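Local coordinates for GH127 beta-L-arabinofuranoside (Geobacillus stearothermophilus, PDB 4QK0), which probably hydrolyses beta-L-arabinofuranosyl linkages in arabinose-containing saccharides, as a glycoside hydrolase of family 127, at residues V152-R156 / Y202-G206; E258-A262 / T294-V299; G567-A571 / G639-V643. All coordinates share one frame; numbering follows the deposited sequence.

Interaction 1. Residues V152-R156 / Y202-G206; sequences VAYFR and YEVTG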
loop_
_atom_site.group_PDB
_atom_site.type_symbol
_atom_site.label_atom_id
_atom_site.label_comp_id
_atom_site.label_asym_id
_atom_site.label_seq_id
_atom_site.Cartn_x
_atom_site.Cartn_y
_atom_site.Cartn_z
ATOM N N VAL A 152 37.516 5.564 16.701
ATOM C CA VAL A 152 37.755 4.399 17.556
ATOM C C VAL A 152 38.261 3.233 16.723
ATOM O O VAL A 152 39.281 2.595 17.051
ATOM C CB VAL A 152 36.484 3.973 18.331
ATOM C CG1 VAL A 152 36.685 2.629 19.043
ATOM C CG2 VAL A 152 36.122 5.030 19.339
ATOM N N ALA A 153 37.552 2.951 15.641
ATOM C CA ALA A 153 37.934 1.846 14.797
ATOM C C ALA A 153 39.342 2.019 14.203
ATOM O O ALA A 153 40.071 1.042 14.041
ATOM C CB ALA A 153 36.922 1.637 13.670
ATOM N N TYR A 154 39.641 3.228 13.776
ATOM C CA TYR A 154 40.882 3.509 13.114
ATOM C C TYR A 154 42.038 3.363 14.133
ATOM O O TYR A 154 43.085 2.850 13.803
ATOM C CB TYR A 154 40.836 4.922 12.472
ATOM C CG TYR A 154 41.952 5.138 11.486
ATOM C CD1 TYR A 154 41.883 4.596 10.215
ATOM C CD2 TYR A 154 43.112 5.839 11.841
ATOM C CE1 TYR A 154 42.911 4.749 9.306
ATOM C CE2 TYR A 154 44.147 6.009 10.938
ATOM C CZ TYR A 154 44.040 5.461 9.669
ATOM O OH TYR A 154 45.050 5.592 8.734
ATOM N N PHE A 155 41.819 3.786 15.373
ATOM C CA PHE A 155 42.804 3.543 16.417
ATOM C C PHE A 155 43.097 2.063 16.673
ATOM O O PHE A 155 44.252 1.639 16.726
ATOM C CB PHE A 155 42.369 4.184 17.712
ATOM C CG PHE A 155 43.316 3.911 18.827
ATOM C CD1 PHE A 155 44.631 4.384 18.758
ATOM C CD2 PHE A 155 42.937 3.150 19.910
ATOM C CE1 PHE A 155 45.541 4.108 19.758
ATOM C CE2 PHE A 155 43.842 2.879 20.929
ATOM C CZ PHE A 155 45.133 3.363 20.854
ATOM N N ARG A 156 42.059 1.278 16.812
ATOM C CA ARG A 156 42.198 -0.148 17.079
ATOM C C ARG A 156 42.882 -0.823 15.952
ATOM O O ARG A 156 43.591 -1.788 16.186
ATOM C CB ARG A 156 40.832 -0.840 17.323
ATOM C CG ARG A 156 40.198 -0.360 18.599
ATOM C CD ARG A 156 38.928 -1.076 19.003
ATOM N NE ARG A 156 39.016 -1.120 20.454
ATOM C CZ ARG A 156 38.021 -0.967 21.306
ATOM N NH1 ARG A 156 36.781 -0.773 20.861
ATOM N NH2 ARG A 156 38.303 -1.027 22.614
ATOM N N TYR A 202 34.181 5.388 25.191
ATOM C CA TYR A 202 34.453 5.011 26.563
ATOM C C TYR A 202 35.290 3.728 26.651
ATOM O O TYR A 202 36.249 3.690 27.393
ATOM C CB TYR A 202 33.168 4.862 27.349
ATOM C CG TYR A 202 33.390 4.190 28.666
ATOM C CD1 TYR A 202 34.027 4.868 29.730
ATOM C CD2 TYR A 202 33.004 2.883 28.860
ATOM C CE1 TYR A 202 34.251 4.246 30.953
ATOM C CE2 TYR A 202 33.236 2.242 30.077
ATOM C CZ TYR A 202 33.862 2.919 31.113
ATOM O OH TYR A 202 34.065 2.261 32.297
ATOM N N GLU A 203 34.955 2.728 25.853
ATOM C CA GLU A 203 35.633 1.444 25.916
ATOM C C GLU A 203 37.062 1.594 25.539
ATOM O O GLU A 203 37.899 0.876 26.018
ATOM C CB GLU A 203 35.030 0.430 24.972
ATOM C CG GLU A 203 33.736 -0.179 25.454
ATOM C CD GLU A 203 32.838 -0.753 24.339
ATOM O OE1 GLU A 203 33.145 -0.709 23.115
ATOM O OE2 GLU A 203 31.777 -1.261 24.721
ATOM N N VAL A 204 37.374 2.531 24.662
ATOM C CA VAL A 204 38.740 2.627 24.205
ATOM C C VAL A 204 39.522 3.618 25.023
ATOM O O VAL A 204 40.718 3.562 25.001
ATOM C CB VAL A 204 38.804 2.916 22.669
ATOM C CG1 VAL A 204 38.747 4.390 22.362
ATOM C CG2 VAL A 204 40.034 2.305 22.072
ATOM N N THR A 205 38.878 4.555 25.695
ATOM C CA THR A 205 39.598 5.562 26.451
ATOM C C THR A 205 39.550 5.390 27.970
ATOM O O THR A 205 40.340 5.987 28.662
ATOM C CB THR A 205 39.036 6.982 26.215
ATOM O OG1 THR A 205 37.679 7.041 26.630
ATOM C CG2 THR A 205 39.165 7.418 24.781
ATOM N N GLY A 206 38.540 4.698 28.492
ATOM C CA GLY A 206 38.319 4.617 29.920
ATOM C C GLY A 206 37.790 5.892 30.536
ATOM O O GLY A 206 37.557 5.960 31.742
#
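Val-204 projects from the last turn of helix 194-205 and packs against Val-152, Phe-155 and Arg-156 on helix 140-158, a helix-to-helix contact within the alpha-helical catalytic domain of this GH127 enzyme, a domain built as an (alpha/alpha)6 barrel in this family. The helix that carries the valine ends at Thr-205, and Gly-206, the first residue beyond it, has a positive phi (73°) and donates from its backbone N to Tyr-202 O at 2.7 Å. The two methyls of Val-204 divide the work. CG1 meets CG2 of the buried Val-152 at 4.1 Å, the two valines passing alongside each other with their branches running opposite ways. CG2 sits at the edge of the Phe-155 ring, near the ring plane, 3.7 Å from its CD2. The ring is carried there by a CG anti to the backbone N (chi1 178°), and Leu-164 of helix 162-177 touches both Phe-155 and Val-204, so that a third helix completes the apolar side of the contact.

The other flank, around Arg-156, is looser and more open to solvent. Arg-156 is exposed; its chain bends at chi3 (144°) and lays one face of the guanidinium over the same CG2, which stands 3.6 Å above the plane and is displaced toward the rim of the group. Here the arginine acts through its flat surface and not through a directed bond. Its NH1 lies 4.3 Å from OE1 of Glu-203, opposite charges too far apart for a salt bridge. The glutamate is instead engaged through OE2, in salt bridges with Lys-282 and Arg-346, so the attraction to Arg-156 is probably a minor one. The closest approach of the arginine to this valine is from NH2 to CG2 of Val-204, at 3.8 Å.

Interaction 2. Residues E258-A262 / T294-V299; sequences EQKQA and TLWENV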
loop_
_atom_site.group_PDB
_atom_site.type_symbol
_atom_site.label_atom_id
_atom_site.label_comp_id
_atom_site.label_asym_id
_atom_site.label_seq_id
_atom_site.Cartn_x
_atom_site.Cartn_y
_atom_site.Cartn_z
ATOM N N GLU A 258 9.695 3.456 29.410
ATOM C CA GLU A 258 8.265 3.233 29.248
ATOM C C GLU A 258 7.883 2.762 27.824
ATOM O O GLU A 258 6.717 2.515 27.558
ATOM C CB GLU A 258 7.527 4.520 29.551
ATOM C CG GLU A 258 7.762 4.940 30.983
ATOM C CD GLU A 258 7.291 6.361 31.293
ATOM O OE1 GLU A 258 7.987 6.996 32.115
ATOM O OE2 GLU A 258 6.264 6.859 30.749
ATOM N N GLN A 259 8.857 2.673 26.916
ATOM C CA GLN A 259 8.625 2.165 25.552
ATOM C C GLN A 259 8.586 0.644 25.570
ATOM O O GLN A 259 9.602 -0.040 25.800
ATOM C CB GLN A 259 9.684 2.715 24.564
ATOM C CG GLN A 259 9.548 4.202 24.392
ATOM C CD GLN A 259 10.515 4.791 23.380
ATOM O OE1 GLN A 259 10.907 4.132 22.393
ATOM N NE2 GLN A 259 10.942 6.032 23.633
ATOM N N LYS A 260 7.391 0.113 25.336
ATOM C CA LYS A 260 7.185 -1.318 25.317
ATOM C C LYS A 260 6.961 -1.902 23.930
ATOM O O LYS A 260 6.982 -3.130 23.779
ATOM C CB LYS A 260 5.998 -1.663 26.213
ATOM C CG LYS A 260 6.257 -1.308 27.672
ATOM C CD LYS A 260 5.133 -1.775 28.585
ATOM C CE LYS A 260 5.176 -1.049 29.926
ATOM N NZ LYS A 260 6.565 -0.965 30.467
ATOM N N GLN A 261 6.737 -1.023 22.948
ATOM C CA GLN A 261 6.697 -1.395 21.529
ATOM C C GLN A 261 7.672 -0.598 20.736
ATOM O O GLN A 261 7.876 0.591 20.979
ATOM C CB GLN A 261 5.322 -1.138 20.880
ATOM C CG GLN A 261 4.223 -2.071 21.342
ATOM C CD GLN A 261 3.651 -1.603 22.656
ATOM O OE1 GLN A 261 3.552 -0.407 22.890
ATOM N NE2 GLN A 261 3.262 -2.535 23.506
ATOM N N ALA A 262 8.217 -1.250 19.731
ATOM C CA ALA A 262 8.984 -0.564 18.706
ATOM C C ALA A 262 8.035 0.255 17.861
ATOM O O ALA A 262 7.002 -0.231 17.425
ATOM C CB ALA A 262 9.708 -1.562 17.842
ATOM N N THR A 294 12.147 -6.331 26.679
ATOM C CA THR A 294 10.770 -6.181 26.279
ATOM C C THR A 294 10.742 -5.697 24.819
ATOM O O THR A 294 9.976 -6.200 24.032
ATOM C CB THR A 294 10.075 -5.166 27.190
ATOM O OG1 THR A 294 10.022 -5.739 28.496
ATOM C CG2 THR A 294 8.657 -4.853 26.742
ATOM N N LEU A 295 11.626 -4.769 24.485
ATOM C CA LEU A 295 11.689 -4.269 23.131
ATOM C C LEU A 295 12.226 -5.307 22.172
ATOM O O LEU A 295 11.717 -5.431 21.074
ATOM C CB LEU A 295 12.493 -2.998 23.067
ATOM C CG LEU A 295 11.747 -1.824 23.720
ATOM C CD1 LEU A 295 12.701 -0.726 24.126
ATOM C CD2 LEU A 295 10.720 -1.240 22.780
ATOM N N TRP A 296 13.210 -6.089 22.608
ATOM C CA TRP A 296 13.726 -7.172 21.819
ATOM C C TRP A 296 12.655 -8.154 21.436
ATOM O O TRP A 296 12.589 -8.615 20.296
ATOM C CB TRP A 296 14.797 -7.944 22.592
ATOM C CG TRP A 296 15.206 -9.171 21.891
ATOM C CD1 TRP A 296 14.784 -10.415 22.114
ATOM C CD2 TRP A 296 16.099 -9.236 20.797
ATOM N NE1 TRP A 296 15.362 -11.275 21.232
ATOM C CE2 TRP A 296 16.184 -10.567 20.418
ATOM C CE3 TRP A 296 16.866 -8.291 20.140
ATOM C CZ2 TRP A 296 16.993 -10.997 19.421
ATOM C CZ3 TRP A 296 17.648 -8.678 19.133
ATOM C CH2 TRP A 296 17.711 -10.043 18.754
ATOM N N GLU A 297 11.900 -8.590 22.409
ATOM C CA GLU A 297 10.809 -9.517 22.154
ATOM C C GLU A 297 9.778 -8.896 21.206
ATOM O O GLU A 297 9.285 -9.572 20.326
ATOM C CB GLU A 297 10.123 -9.911 23.470
ATOM C CG GLU A 297 11.044 -10.775 24.360
ATOM C CD GLU A 297 11.294 -12.186 23.803
ATOM O OE1 GLU A 297 10.299 -12.952 23.680
ATOM O OE2 GLU A 297 12.458 -12.554 23.467
ATOM N N ASN A 298 9.454 -7.613 21.384
ATOM C CA ASN A 298 8.485 -7.010 20.527
ATOM C C ASN A 298 9.003 -6.959 19.067
ATOM O O ASN A 298 8.281 -7.305 18.127
ATOM C CB ASN A 298 8.140 -5.633 20.973
ATOM C CG ASN A 298 7.005 -5.032 20.126
ATOM O OD1 ASN A 298 7.176 -4.037 19.417
ATOM N ND2 ASN A 298 5.812 -5.611 20.264
ATOM N N VAL A 299 10.243 -6.518 18.872
ATOM C CA VAL A 299 10.780 -6.386 17.511
ATOM C C VAL A 299 10.871 -7.765 16.859
ATOM O O VAL A 299 10.374 -7.950 15.761
ATOM C CB VAL A 299 12.165 -5.728 17.493
ATOM C CG1 VAL A 299 12.781 -5.867 16.137
ATOM C CG2 VAL A 299 12.043 -4.289 17.846
#
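From Lys-260 to Ala-262 the irregular loop travels alongside the helical residues 295-299 in the same chain direction, with CA atoms 5.8 Å apart at Lys-260 and Leu-295 and 6.2 Å apart at Ala-262 and Val-299. Asn-298 makes the polar link between them. Its CG is anti to the backbone N (chi1 -175°), which sends the amide out to the loop, where OD1 accepts the backbone N-H of Ala-262 at 3.0 Å. The bond is fairly straight at hydrogen (159°), although the donor approaches tilted 33° from the carbonyl plane. OD1 also takes a bond from NE2 of Gln-303, and ND2 donates to OD1 of Asp-322; both ends of this buried amide are therefore satisfied and its rotation is fixed. Gln-303 NE2 reaches Ala-262 O as well, so both the N-H and the C=O of Ala-262 are bonded.

This side-chain-to-backbone link fastens the loop just ahead of the short strand 264-265 onto helix 286-302, within the helical catalytic domain. Beside it, van der Waals packing takes over: CD2 of Leu-295 lies against the loop main chain, 3.4 Å from Gln-259 O and 3.7 Å from Gln-261 C, while the same leucine touches Tyr-273 and Met-276 of helix 266-283. One turn along, Val-299 CG2 meets the CB of Ala-262 at 3.6 Å, an apolar contact.

Toward the exposed end, Thr-294 turns its methyl to the loop, CG2 lying 3.8 Å from Lys-260 O, and keeps OG1 on its own helix, bonded to Gln-290 O. The side chain of Gln-261 crosses that of Asn-298 with the two amide planes almost perpendicular, and CB of Gln-261 lies 3.7 Å from OD1 of Asn-298.

Interaction 3. Residues G567-A571 / G639-V643; sequences GPNLA and GEMVV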
loop_
_atom_site.group_PDB
_atom_site.type_symbol
_atom_site.label_atom_id
_atom_site.label_comp_id
_atom_site.label_asym_id
_atom_site.label_seq_id
_atom_site.Cartn_x
_atom_site.Cartn_y
_atom_site.Cartn_z
ATOM N N GLY A 567 9.234 -18.749 -14.261
ATOM C CA GLY A 567 8.201 -18.072 -15.016
ATOM C C GLY A 567 7.499 -16.968 -14.252
ATOM O O GLY A 567 7.655 -16.831 -13.027
ATOM N N PRO A 568 6.698 -16.185 -14.975
ATOM C CA PRO A 568 5.977 -15.115 -14.311
ATOM C C PRO A 568 4.789 -15.595 -13.509
ATOM O O PRO A 568 4.488 -16.794 -13.441
ATOM C CB PRO A 568 5.547 -14.211 -15.486
ATOM C CG PRO A 568 5.491 -15.116 -16.675
ATOM C CD PRO A 568 6.269 -16.360 -16.383
ATOM N N ASN A 569 4.174 -14.641 -12.832
ATOM C CA ASN A 569 3.002 -14.870 -11.975
ATOM C C ASN A 569 3.257 -15.833 -10.830
ATOM O O ASN A 569 2.653 -16.908 -10.734
ATOM C CB ASN A 569 1.775 -15.299 -12.814
ATOM C CG ASN A 569 0.489 -15.169 -12.029
ATOM O OD1 ASN A 569 0.524 -14.875 -10.825
ATOM N ND2 ASN A 569 -0.654 -15.368 -12.697
ATOM N N LEU A 570 4.170 -15.448 -9.955
ATOM C CA LEU A 570 4.597 -16.348 -8.876
ATOM C C LEU A 570 3.506 -16.486 -7.833
ATOM O O LEU A 570 3.488 -17.457 -7.109
ATOM C CB LEU A 570 5.923 -15.906 -8.257
ATOM C CG LEU A 570 7.106 -15.868 -9.223
ATOM C CD1 LEU A 570 8.309 -15.227 -8.557
ATOM C CD2 LEU A 570 7.466 -17.236 -9.710
ATOM N N ALA A 571 2.582 -15.545 -7.767
ATOM C CA ALA A 571 1.379 -15.717 -6.893
ATOM C C ALA A 571 0.571 -16.938 -7.300
ATOM O O ALA A 571 -0.009 -17.616 -6.454
ATOM C CB ALA A 571 0.499 -14.481 -6.942
ATOM N N GLY A 639 12.739 -9.158 -12.624
ATOM C CA GLY A 639 11.710 -10.173 -12.662
ATOM C C GLY A 639 10.982 -10.291 -11.341
ATOM O O GLY A 639 11.375 -9.676 -10.331
ATOM N N GLU A 640 9.888 -11.036 -11.355
ATOM C CA GLU A 640 9.163 -11.327 -10.144
ATOM C C GLU A 640 10.054 -12.092 -9.151
ATOM O O GLU A 640 10.940 -12.875 -9.557
ATOM C CB GLU A 640 7.901 -12.146 -10.469
ATOM C CG GLU A 640 6.859 -11.347 -11.238
ATOM C CD GLU A 640 5.505 -12.057 -11.324
ATOM O OE1 GLU A 640 5.055 -12.719 -10.347
ATOM O OE2 GLU A 640 4.912 -11.998 -12.407
HETATM N N MSE A 641 9.716 -11.926 -7.861
HETATM C CA MSE A 641 10.331 -12.696 -6.745
HETATM C C MSE A 641 9.359 -12.811 -5.614
HETATM O O MSE A 641 8.639 -11.881 -5.354
HETATM C CB MSE A 641 11.613 -11.981 -6.311
HETATM C CG MSE A 641 12.363 -12.724 -5.210
HETATM SE SE MSE A 641 11.652 -12.173 -3.427
HETATM C CE MSE A 641 12.319 -10.415 -3.342
ATOM N N VAL A 642 9.276 -13.984 -4.988
ATOM C CA VAL A 642 8.552 -14.138 -3.754
ATOM C C VAL A 642 9.293 -15.005 -2.801
ATOM O O VAL A 642 9.948 -15.923 -3.210
ATOM C CB VAL A 642 7.140 -14.767 -3.897
ATOM C CG1 VAL A 642 6.219 -13.830 -4.634
ATOM C CG2 VAL A 642 7.171 -16.078 -4.636
ATOM N N VAL A 643 9.094 -14.720 -1.507
ATOM C CA VAL A 643 9.569 -15.556 -0.413
ATOM C C VAL A 643 8.419 -16.395 0.103
ATOM O O VAL A 643 8.532 -17.617 0.214
ATOM C CB VAL A 643 10.123 -14.712 0.765
ATOM C CG1 VAL A 643 10.382 -15.555 2.023
ATOM C CG2 VAL A 643 11.403 -14.033 0.348
HETATM O O HOH W 1 2.789 -12.674 -9.274
#
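One face of the Glu-640 carboxylate is turned to the backbone of Asn-569 and Leu-570, whose amide nitrogens lie on that side of its plane. Asn-569 N donates to OE2 of Glu-640 at 2.8 Å, from well above the plane (43° out of it). Leu-570 N reaches OE1 of Glu-640 at 2.9 Å on the syn side, in a nearly straight bond (170°). The glutamate CG stands anti to the carbonyl carbon (chi1 -68°) and the chain runs extended beyond it, carrying the carboxylate to the loop. A water on the other side of the plane joins OE1 to the backbone N of Ala-571. OE2 also forms a salt bridge with Arg-544 of the second subunit, which would probably steady the negative charge.

Along the aliphatic part of Glu-640 the contact is apolar: CD1 of Leu-570 lies 3.6 Å from CB of Glu-640, and CB of Leu-570 meets CG2 of Val-642 at 3.8 Å. Asn-569 starts its side chain away from the strand, and ND2 donates to Pro-541 O of the second subunit. An alanine in place of Glu-640 would probably leave the amides of Asn-569 and Leu-570 without acceptors and Arg-544 of the neighbouring subunit without its mate. This is a side-chain-to-main-chain contact, one carboxylate serving two consecutive N-H groups; it ties the loop before strand 574-586 to strand 641-647 in the beta-rich C-terminal domain, at the subunit interface.

How the interactions relate
Along the chain the three contacts stand in series, and none nests within or crosses another. Interaction 1 comes first, closing a mostly helical excursion of 45 residues that includes helix 162-177 and joining helices 140-158 and 194-205. Interaction 2 follows in the same catalytic domain; its 31 intervening residues hold helix 266-283, and it draws the preceding loop onto helix 286-302. Interaction 3 lies in the C-terminal domain, where 67 residues without helix but rich in strand separate its segments. Interactions 1 and 3 fall on opposite sides of the chain's centre, about 47 Å between centres, whereas interactions 2 and 3 approach to about 16 Å between nearest atoms without touching.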